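Local coordinates for glutathione S-transferase family protein (Populus trichocarpa, PDB 5F06) that probably conjugates glutathione to electrophilic compounds with release of a halide, as a Phi-class glutathione transferase, and binds glutathione, at residues Lys97-Val102 with Lys155-Asp160; His105-Ala110 with Pro171-Leu176. All coordinates share one frame; numbering follows the deposited sequence.

Contact 1: Lys97-Val102 with Lys155-Asp160; sequences KVWTEV and KYLAGD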
ATOM      1  N   LYS A  97      -5.015  -8.683  -5.707  1.00 11.62           N
ATOM      2  CA  LYS A  97      -5.063  -7.252  -5.397  1.00 14.23           C
ATOM      3  C   LYS A  97      -5.503  -7.016  -3.954  1.00 13.17           C
ATOM      4  O   LYS A  97      -4.989  -6.124  -3.274  1.00 12.52           O
ATOM      5  CB  LYS A  97      -6.006  -6.515  -6.355  1.00 17.87           C
ATOM      6  CG  LYS A  97      -5.495  -6.424  -7.781  1.00 21.94           C
ATOM      7  CD  LYS A  97      -6.412  -5.586  -8.666  1.00 25.84           C
ATOM      8  CE  LYS A  97      -5.810  -5.385 -10.050  1.00 27.15           C
ATOM      9  NZ  LYS A  97      -4.445  -4.780  -9.984  1.00 27.90           N
ATOM     10  N   VAL A  98      -6.456  -7.820  -3.488  1.00 11.44           N
ATOM     11  CA  VAL A  98      -6.944  -7.695  -2.122  1.00 11.72           C
ATOM     12  C   VAL A  98      -5.807  -7.937  -1.137  1.00 11.20           C
ATOM     13  O   VAL A  98      -5.558  -7.119  -0.250  1.00 11.14           O
ATOM     14  CB  VAL A  98      -8.099  -8.679  -1.838  1.00 12.09           C
ATOM     15  CG1 VAL A  98      -8.456  -8.695  -0.357  1.00 12.14           C
ATOM     16  CG2 VAL A  98      -9.325  -8.309  -2.670  1.00 11.99           C
ATOM     17  N   TRP A  99      -5.095  -9.044  -1.312  1.00 11.73           N
ATOM     18  CA  TRP A  99      -4.131  -9.462  -0.311  1.00 11.49           C
ATOM     19  C   TRP A  99      -2.776  -8.770  -0.448  1.00 11.13           C
ATOM     20  O   TRP A  99      -2.018  -8.744   0.521  1.00 10.60           O
ATOM     21  CB  TRP A  99      -3.995 -10.986  -0.343  1.00 11.19           C
ATOM     22  CG  TRP A  99      -5.242 -11.602   0.207  1.00 11.38           C
ATOM     23  CD1 TRP A  99      -6.330 -12.021  -0.503  1.00 11.23           C
ATOM     24  CD2 TRP A  99      -5.558 -11.814   1.590  1.00 12.54           C
ATOM     25  NE1 TRP A  99      -7.297 -12.493   0.353  1.00 12.65           N
ATOM     26  CE2 TRP A  99      -6.848 -12.379   1.639  1.00 13.32           C
ATOM     27  CE3 TRP A  99      -4.872 -11.589   2.786  1.00 12.96           C
ATOM     28  CZ2 TRP A  99      -7.462 -12.727   2.840  1.00 15.73           C
ATOM     29  CZ3 TRP A  99      -5.486 -11.932   3.976  1.00 12.68           C
ATOM     30  CH2 TRP A  99      -6.768 -12.493   3.996  1.00 14.43           C
ATOM     31  N   THR A 100      -2.481  -8.169  -1.602  1.00 10.18           N
ATOM     32  CA  THR A 100      -1.317  -7.281  -1.676  1.00 10.76           C
ATOM     33  C   THR A 100      -1.618  -6.004  -0.904  1.00 10.76           C
ATOM     34  O   THR A 100      -0.719  -5.418  -0.299  1.00 11.94           O
ATOM     35  CB  THR A 100      -0.893  -6.907  -3.123  1.00 11.99           C
ATOM     36  OG1 THR A 100      -1.977  -6.286  -3.826  1.00 12.70           O
ATOM     37  CG2 THR A 100      -0.412  -8.136  -3.891  1.00 13.15           C
ATOM     38  N   GLU A 101      -2.880  -5.578  -0.914  1.00  9.83           N
ATOM     39  CA  GLU A 101      -3.267  -4.392  -0.163  1.00 10.70           C
ATOM     40  C   GLU A 101      -3.273  -4.702   1.327  1.00  9.30           C
ATOM     41  O   GLU A 101      -2.945  -3.844   2.134  1.00  9.46           O
ATOM     42  CB  GLU A 101      -4.637  -3.871  -0.597  1.00 11.10           C
ATOM     43  CG  GLU A 101      -4.607  -3.109  -1.905  1.00 13.02           C
ATOM     44  CD  GLU A 101      -3.722  -1.877  -1.838  1.00 14.64           C
ATOM     45  OE1 GLU A 101      -3.822  -1.124  -0.845  1.00 13.42           O
ATOM     46  OE2 GLU A 101      -2.919  -1.668  -2.772  1.00 15.23           O
ATOM     47  N   VAL A 102      -3.632  -5.930   1.686  1.00 10.06           N
ATOM     48  CA  VAL A 102      -3.577  -6.359   3.078  1.00 11.64           C
ATOM     49  C   VAL A 102      -2.136  -6.295   3.579  1.00 11.13           C
ATOM     50  O   VAL A 102      -1.879  -5.841   4.690  1.00 12.29           O
ATOM     51  CB  VAL A 102      -4.141  -7.788   3.259  1.00 11.60           C
ATOM     52  CG1 VAL A 102      -3.789  -8.358   4.636  1.00 12.16           C
ATOM     53  CG2 VAL A 102      -5.644  -7.783   3.057  1.00 11.26           C
ATOM     54  N   LYS A 155      -4.231 -22.686   0.195  1.00 16.29           N
ATOM     55  CA  LYS A 155      -2.805 -22.946   0.371  1.00 16.10           C
ATOM     56  C   LYS A 155      -2.016 -21.664   0.617  1.00 14.07           C
ATOM     57  O   LYS A 155      -1.072 -21.646   1.411  1.00 13.84           O
ATOM     58  CB  LYS A 155      -2.232 -23.663  -0.853  1.00 20.43           C
ATOM     59  CG  LYS A 155      -2.555 -25.147  -0.926  1.00 30.17           C
ATOM     60  CD  LYS A 155      -1.712 -25.866  -1.975  1.00 37.80           C
ATOM     61  CE  LYS A 155      -0.221 -25.816  -1.651  1.00 42.50           C
ATOM     62  NZ  LYS A 155       0.078 -26.234  -0.248  1.00 45.63           N
ATOM     63  N   TYR A 156      -2.413 -20.598  -0.071  1.00 12.85           N
ATOM     64  CA  TYR A 156      -1.722 -19.315  -0.004  1.00 11.80           C
ATOM     65  C   TYR A 156      -2.755 -18.229   0.305  1.00 11.14           C
ATOM     66  O   TYR A 156      -3.937 -18.529   0.455  1.00 11.44           O
ATOM     67  CB  TYR A 156      -0.971 -19.051  -1.317  1.00 11.73           C
ATOM     68  CG  TYR A 156       0.006 -20.165  -1.652  1.00 12.78           C
ATOM     69  CD1 TYR A 156       1.295 -20.168  -1.129  1.00 13.57           C
ATOM     70  CD2 TYR A 156      -0.372 -21.226  -2.464  1.00 13.81           C
ATOM     71  CE1 TYR A 156       2.184 -21.197  -1.417  1.00 14.07           C
ATOM     72  CE2 TYR A 156       0.510 -22.258  -2.758  1.00 15.09           C
ATOM     73  CZ  TYR A 156       1.786 -22.237  -2.233  1.00 16.29           C
ATOM     74  OH  TYR A 156       2.665 -23.262  -2.516  1.00 18.04           O
ATOM     75  N   LEU A 157      -2.323 -16.980   0.423  1.00 11.21           N
ATOM     76  CA  LEU A 157      -3.211 -15.927   0.904  1.00 10.22           C
ATOM     77  C   LEU A 157      -4.348 -15.589  -0.060  1.00 11.22           C
ATOM     78  O   LEU A 157      -5.477 -15.359   0.375  1.00 13.19           O
ATOM     79  CB  LEU A 157      -2.412 -14.656   1.209  1.00 10.13           C
ATOM     80  CG  LEU A 157      -1.491 -14.691   2.439  1.00  9.71           C
ATOM     81  CD1 LEU A 157      -0.647 -13.427   2.486  1.00  9.80           C
ATOM     82  CD2 LEU A 157      -2.269 -14.857   3.749  1.00 11.31           C
ATOM     83  N   ALA A 158      -4.065 -15.555  -1.361  1.00 10.72           N
ATOM     84  CA  ALA A 158      -5.067 -15.122  -2.336  1.00 11.20           C
ATOM     85  C   ALA A 158      -5.867 -16.286  -2.915  1.00 11.94           C
ATOM     86  O   ALA A 158      -6.828 -16.071  -3.658  1.00 11.90           O
ATOM     87  CB  ALA A 158      -4.400 -14.344  -3.462  1.00 11.18           C
ATOM     88  N   GLY A 159      -5.464 -17.510  -2.584  1.00 12.09           N
ATOM     89  CA  GLY A 159      -6.073 -18.701  -3.150  1.00 13.56           C
ATOM     90  C   GLY A 159      -5.121 -19.881  -3.092  1.00 13.75           C
ATOM     91  O   GLY A 159      -4.106 -19.828  -2.395  1.00 12.77           O
ATOM     92  N   ASP A 160      -5.445 -20.944  -3.826  1.00 15.05           N
ATOM     93  CA  ASP A 160      -4.615 -22.148  -3.856  1.00 16.66           C
ATOM     94  C   ASP A 160      -3.508 -22.021  -4.902  1.00 17.48           C
ATOM     95  O   ASP A 160      -3.211 -22.965  -5.632  1.00 20.70           O
ATOM     96  CB  ASP A 160      -5.482 -23.385  -4.133  1.00 18.08           C
ATOM     97  CG  ASP A 160      -6.370 -23.750  -2.954  1.00 18.72           C
ATOM     98  OD1 ASP A 160      -5.887 -23.701  -1.803  1.00 18.62           O
ATOM     99  OD2 ASP A 160      -7.553 -24.082  -3.177  1.00 19.25           O
TER
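The indole of Trp99 is covered on both faces. On one lies the carbonyl of Leu157, with its oxygen 3.3 Å above the ring plane, over the five-membered ring. On the other lie Val98 CG1 and Val102 CG2 of its own helix, and beyond these valines comes Phe64 of the second subunit. Leu157 O is 3.4 Å from Trp99 NE1 but makes no bond to it, because it stands above the ring and not along the N-H. Leu157 O takes a hydrogen bond from Lys150 NZ instead. Ala158 CA is 3.8 Å from Trp99 CD1, and Leu157 CB is 4.2 Å from Trp99 CE3. The indole is aimed at the loop with CG anti to the carbonyl carbon (chi1 -71°).

The loop 155-160 links helix 130-153 to helix 164-167. Ser163 stands just before helix 164-167 and begins a Ser-x-x-Asp sequence ending at Asp166, consistent with the N-capping box of glutathione transferases, and Asp166 OD1 takes the N-H of Leu157. Within the loop, Tyr156 N bonds Gly159 O at 3.0 Å and Lys155 N bonds Asp160 OD1 at 2.8 Å; these bonds close the loop and so set the Leu157 carbonyl over the indole. Replacing Trp99 by an alanine would probably leave Leu157 O and Ala158 without the flat surface they rest on and open a gap between helix and loop.

Contact 2: His105-Ala110 with Pro171-Leu176; sequences HRYNPA and PYTYYL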
ATOM      1  N   HIS A 105      -1.156  -2.459   4.068  1.00  9.67           N
ATOM      2  CA  HIS A 105      -1.851  -1.621   5.052  1.00 10.06           C
ATOM      3  C   HIS A 105      -2.102  -2.298   6.391  1.00 11.19           C
ATOM      4  O   HIS A 105      -2.510  -1.633   7.347  1.00 12.54           O
ATOM      5  CB  HIS A 105      -3.183  -1.140   4.476  1.00 11.57           C
ATOM      6  CG  HIS A 105      -3.023  -0.226   3.303  1.00 11.95           C
ATOM      7  ND1 HIS A 105      -2.856   1.135   3.438  1.00 13.85           N
ATOM      8  CD2 HIS A 105      -2.979  -0.482   1.976  1.00 11.80           C
ATOM      9  CE1 HIS A 105      -2.731   1.680   2.241  1.00 13.90           C
ATOM     10  NE2 HIS A 105      -2.799   0.719   1.338  1.00 12.88           N
ATOM     11  N   ARG A 106      -1.857  -3.604   6.463  1.00 11.66           N
ATOM     12  CA  ARG A 106      -2.085  -4.355   7.696  1.00 11.45           C
ATOM     13  C   ARG A 106      -0.849  -5.139   8.156  1.00 10.41           C
ATOM     14  O   ARG A 106      -0.441  -5.017   9.308  1.00 12.87           O
ATOM     15  CB  ARG A 106      -3.279  -5.293   7.517  1.00 10.92           C
ATOM     16  CG  ARG A 106      -4.554  -4.547   7.132  1.00 12.35           C
ATOM     17  CD  ARG A 106      -5.781  -5.424   7.160  1.00 13.97           C
ATOM     18  NE  ARG A 106      -6.997  -4.649   6.901  1.00 15.17           N
ATOM     19  CZ  ARG A 106      -7.670  -3.971   7.826  1.00 17.45           C
ATOM     20  NH1 ARG A 106      -7.257  -3.957   9.089  1.00 18.44           N
ATOM     21  NH2 ARG A 106      -8.763  -3.301   7.490  1.00 18.86           N
ATOM     22  N   TYR A 107      -0.238  -5.923   7.271  1.00  9.54           N
ATOM     23  CA  TYR A 107       0.924  -6.718   7.656  1.00  7.87           C
ATOM     24  C   TYR A 107       2.179  -5.848   7.831  1.00  8.70           C
ATOM     25  O   TYR A 107       2.827  -5.891   8.880  1.00  9.05           O
ATOM     26  CB  TYR A 107       1.187  -7.816   6.626  1.00  8.61           C
ATOM     27  CG  TYR A 107       2.141  -8.905   7.079  1.00  9.23           C
ATOM     28  CD1 TYR A 107       3.511  -8.790   6.871  1.00  9.65           C
ATOM     29  CD2 TYR A 107       1.669 -10.057   7.694  1.00 11.73           C
ATOM     30  CE1 TYR A 107       4.386  -9.789   7.275  1.00 10.42           C
ATOM     31  CE2 TYR A 107       2.534 -11.060   8.098  1.00 13.00           C
ATOM     32  CZ  TYR A 107       3.888 -10.923   7.884  1.00 12.10           C
ATOM     33  OH  TYR A 107       4.743 -11.920   8.292  1.00 13.20           O
ATOM     34  N   ASN A 108       2.512  -5.051   6.823  1.00 10.13           N
ATOM     35  CA  ASN A 108       3.780  -4.323   6.839  1.00 10.89           C
ATOM     36  C   ASN A 108       3.891  -3.286   7.967  1.00  9.99           C
ATOM     37  O   ASN A 108       4.951  -3.165   8.581  1.00 10.81           O
ATOM     38  CB  ASN A 108       4.025  -3.637   5.496  1.00 10.88           C
ATOM     39  CG  ASN A 108       5.441  -3.103   5.377  1.00 11.89           C
ATOM     40  OD1 ASN A 108       6.412  -3.862   5.452  1.00 11.17           O
ATOM     41  ND2 ASN A 108       5.570  -1.794   5.204  1.00 13.23           N
ATOM     42  N   PRO A 109       2.810  -2.536   8.242  1.00  9.47           N
ATOM     43  CA  PRO A 109       2.914  -1.534   9.312  1.00 10.76           C
ATOM     44  C   PRO A 109       3.141  -2.153  10.692  1.00 10.30           C
ATOM     45  O   PRO A 109       3.596  -1.455  11.596  1.00 10.55           O
ATOM     46  CB  PRO A 109       1.564  -0.810   9.253  1.00 11.68           C
ATOM     47  CG  PRO A 109       1.035  -1.074   7.894  1.00 12.43           C
ATOM     48  CD  PRO A 109       1.524  -2.442   7.534  1.00 10.18           C
ATOM     49  N   ALA A 110       2.825  -3.437  10.841  1.00 11.90           N
ATOM     50  CA  ALA A 110       3.008  -4.139  12.107  1.00 12.67           C
ATOM     51  C   ALA A 110       4.371  -4.836  12.185  1.00 12.54           C
ATOM     52  O   ALA A 110       4.991  -4.861  13.245  1.00 14.71           O
ATOM     53  CB  ALA A 110       1.880  -5.151  12.313  1.00 13.96           C
ATOM     54  N   PRO A 171      10.532 -10.663   2.625  1.00  9.78           N
ATOM     55  CA  PRO A 171      11.755 -10.085   3.201  1.00 10.18           C
ATOM     56  C   PRO A 171      11.657  -9.720   4.685  1.00  9.85           C
ATOM     57  O   PRO A 171      12.546 -10.120   5.432  1.00 10.05           O
ATOM     58  CB  PRO A 171      11.990  -8.830   2.347  1.00  9.54           C
ATOM     59  CG  PRO A 171      11.220  -9.053   1.106  1.00  9.56           C
ATOM     60  CD  PRO A 171      10.014  -9.840   1.519  1.00 10.18           C
ATOM     61  N   TYR A 172      10.627  -8.993   5.112  1.00 10.23           N
ATOM     62  CA  TYR A 172      10.532  -8.624   6.527  1.00 10.91           C
ATOM     63  C   TYR A 172      10.320  -9.861   7.390  1.00 11.03           C
ATOM     64  O   TYR A 172      10.829  -9.951   8.507  1.00 10.15           O
ATOM     65  CB  TYR A 172       9.400  -7.623   6.772  1.00 10.56           C
ATOM     66  CG  TYR A 172       9.832  -6.175   6.713  1.00 11.47           C
ATOM     67  CD1 TYR A 172      10.905  -5.717   7.462  1.00 12.24           C
ATOM     68  CD2 TYR A 172       9.159  -5.262   5.915  1.00 13.10           C
ATOM     69  CE1 TYR A 172      11.307  -4.401   7.409  1.00 12.72           C
ATOM     70  CE2 TYR A 172       9.553  -3.938   5.858  1.00 13.68           C
ATOM     71  CZ  TYR A 172      10.631  -3.517   6.608  1.00 13.39           C
ATOM     72  OH  TYR A 172      11.024  -2.201   6.555  1.00 14.95           O
ATOM     73  N   THR A 173       9.576 -10.828   6.870  1.00 11.99           N
ATOM     74  CA  THR A 173       9.316 -12.030   7.636  1.00 12.23           C
ATOM     75  C   THR A 173      10.617 -12.810   7.789  1.00 12.56           C
ATOM     76  O   THR A 173      10.884 -13.367   8.852  1.00 13.14           O
ATOM     77  CB  THR A 173       8.231 -12.899   6.986  1.00 11.15           C
ATOM     78  OG1 THR A 173       7.066 -12.100   6.745  1.00 10.86           O
ATOM     79  CG2 THR A 173       7.852 -14.060   7.898  1.00 12.24           C
ATOM     80  N   TYR A 174      11.444 -12.821   6.746  1.00 12.00           N
ATOM     81  CA  TYR A 174      12.712 -13.539   6.806  1.00 12.73           C
ATOM     82  C   TYR A 174      13.549 -13.042   7.982  1.00 12.72           C
ATOM     83  O   TYR A 174      14.147 -13.835   8.716  1.00 12.80           O
ATOM     84  CB  TYR A 174      13.499 -13.389   5.500  1.00 14.01           C
ATOM     85  CG  TYR A 174      14.765 -14.212   5.494  1.00 16.33           C
ATOM     86  CD1 TYR A 174      14.704 -15.598   5.443  1.00 16.70           C
ATOM     87  CD2 TYR A 174      16.012 -13.612   5.562  1.00 15.90           C
ATOM     88  CE1 TYR A 174      15.844 -16.361   5.449  1.00 17.48           C
ATOM     89  CE2 TYR A 174      17.166 -14.374   5.569  1.00 17.27           C
ATOM     90  CZ  TYR A 174      17.073 -15.747   5.511  1.00 17.33           C
ATOM     91  OH  TYR A 174      18.211 -16.520   5.519  1.00 17.68           O
ATOM     92  N   TYR A 175      13.575 -11.729   8.176  1.00 12.16           N
ATOM     93  CA  TYR A 175      14.348 -11.156   9.268  1.00 11.53           C
ATOM     94  C   TYR A 175      13.652 -11.343  10.615  1.00 12.15           C
ATOM     95  O   TYR A 175      14.318 -11.555  11.631  1.00 12.36           O
ATOM     96  CB  TYR A 175      14.616  -9.676   9.008  1.00 12.88           C
ATOM     97  CG  TYR A 175      15.791  -9.401   8.083  1.00 15.08           C
ATOM     98  CD1 TYR A 175      16.891 -10.254   8.039  1.00 17.85           C
ATOM     99  CD2 TYR A 175      15.809  -8.280   7.269  1.00 15.96           C
ATOM    100  CE1 TYR A 175      17.963 -10.003   7.206  1.00 18.84           C
ATOM    101  CE2 TYR A 175      16.885  -8.021   6.430  1.00 16.89           C
ATOM    102  CZ  TYR A 175      17.956  -8.887   6.408  1.00 17.06           C
ATOM    103  OH  TYR A 175      19.033  -8.644   5.586  1.00 16.73           O
ATOM    104  N   LEU A 176      12.322 -11.270  10.628  1.00 13.50           N
ATOM    105  CA  LEU A 176      11.561 -11.528  11.848  1.00 14.24           C
ATOM    106  C   LEU A 176      11.902 -12.910  12.403  1.00 14.84           C
ATOM    107  O   LEU A 176      12.055 -13.088  13.614  1.00 14.65           O
ATOM    108  CB  LEU A 176      10.057 -11.425  11.583  1.00 12.86           C
ATOM    109  CG  LEU A 176       9.122 -11.714  12.763  1.00 16.29           C
ATOM    110  CD1 LEU A 176       8.709 -10.434  13.459  1.00 18.42           C
ATOM    111  CD2 LEU A 176       7.900 -12.495  12.311  1.00 17.90           C
TER
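The all-helical C-terminal domain of the glutathione transferase fold brings helix 90-120 against helix 170-176 here, with Tyr107 and Asn108 facing Thr173 and Tyr172. Helix 90-120 is irregular at this point. It makes a wider pi-type turn at 105-107, then kinks at Pro109 and Ala110, whose N atoms make no bond to the turn before; that of Pro109 has no hydrogen to give. Tyr172 packs on Thr11, a glutathione-binding residue of its own chain, while Arg106 forms a salt bridge with Glu65, a pocket residue of the second subunit, and with His105 touches a bound glutathione.

Tyr107 OH donates to Thr173 OG1 at 2.8 Å. The threonine oxygen lies near the plane of the Tyr107 ring, at its edge. With CG anti to the backbone N (chi1 -166°), the phenol reaches across to the other helix, and the two side chains cross at about a right angle. Thr173 OG1 is also bonded to His169 O, one turn back, so two bonds grip the buried hydroxyl. The Tyr107 ring is held further by His169, edge to face, and by Tyr147, whose ring is turned only about 10° from it.

Asn108 meets the Tyr172 ring obliquely, with amide and ring planes 40° apart. Its OD1 sits almost evenly between two ring carbons, 3.1 Å from Tyr172 CD2 and 3.2 Å from Tyr172 CE2.

Contacts 1 and 2 share helix 90-120, and their centres are 15 Å apart. The helix runs directly from one to the other: Val102 O and Tyr107 N are 3.1 Å apart, a probable hydrogen bond spanning the wider turn. The partner segments follow in the same order, so the segments alternate along the chain. Two residues lie between the contacts: His169 and Tyr147 both touch Leu157 of contact 1 and Tyr107 of contact 2. Contact 2 comes nearer to bound glutathione: by nearest atoms, the Tyr172 side chain is about 5 Å from one, and His105 and Arg106 touch one, whereas the Trp99 side chain stays about 11 Å away. Both contacts also touch the second subunit.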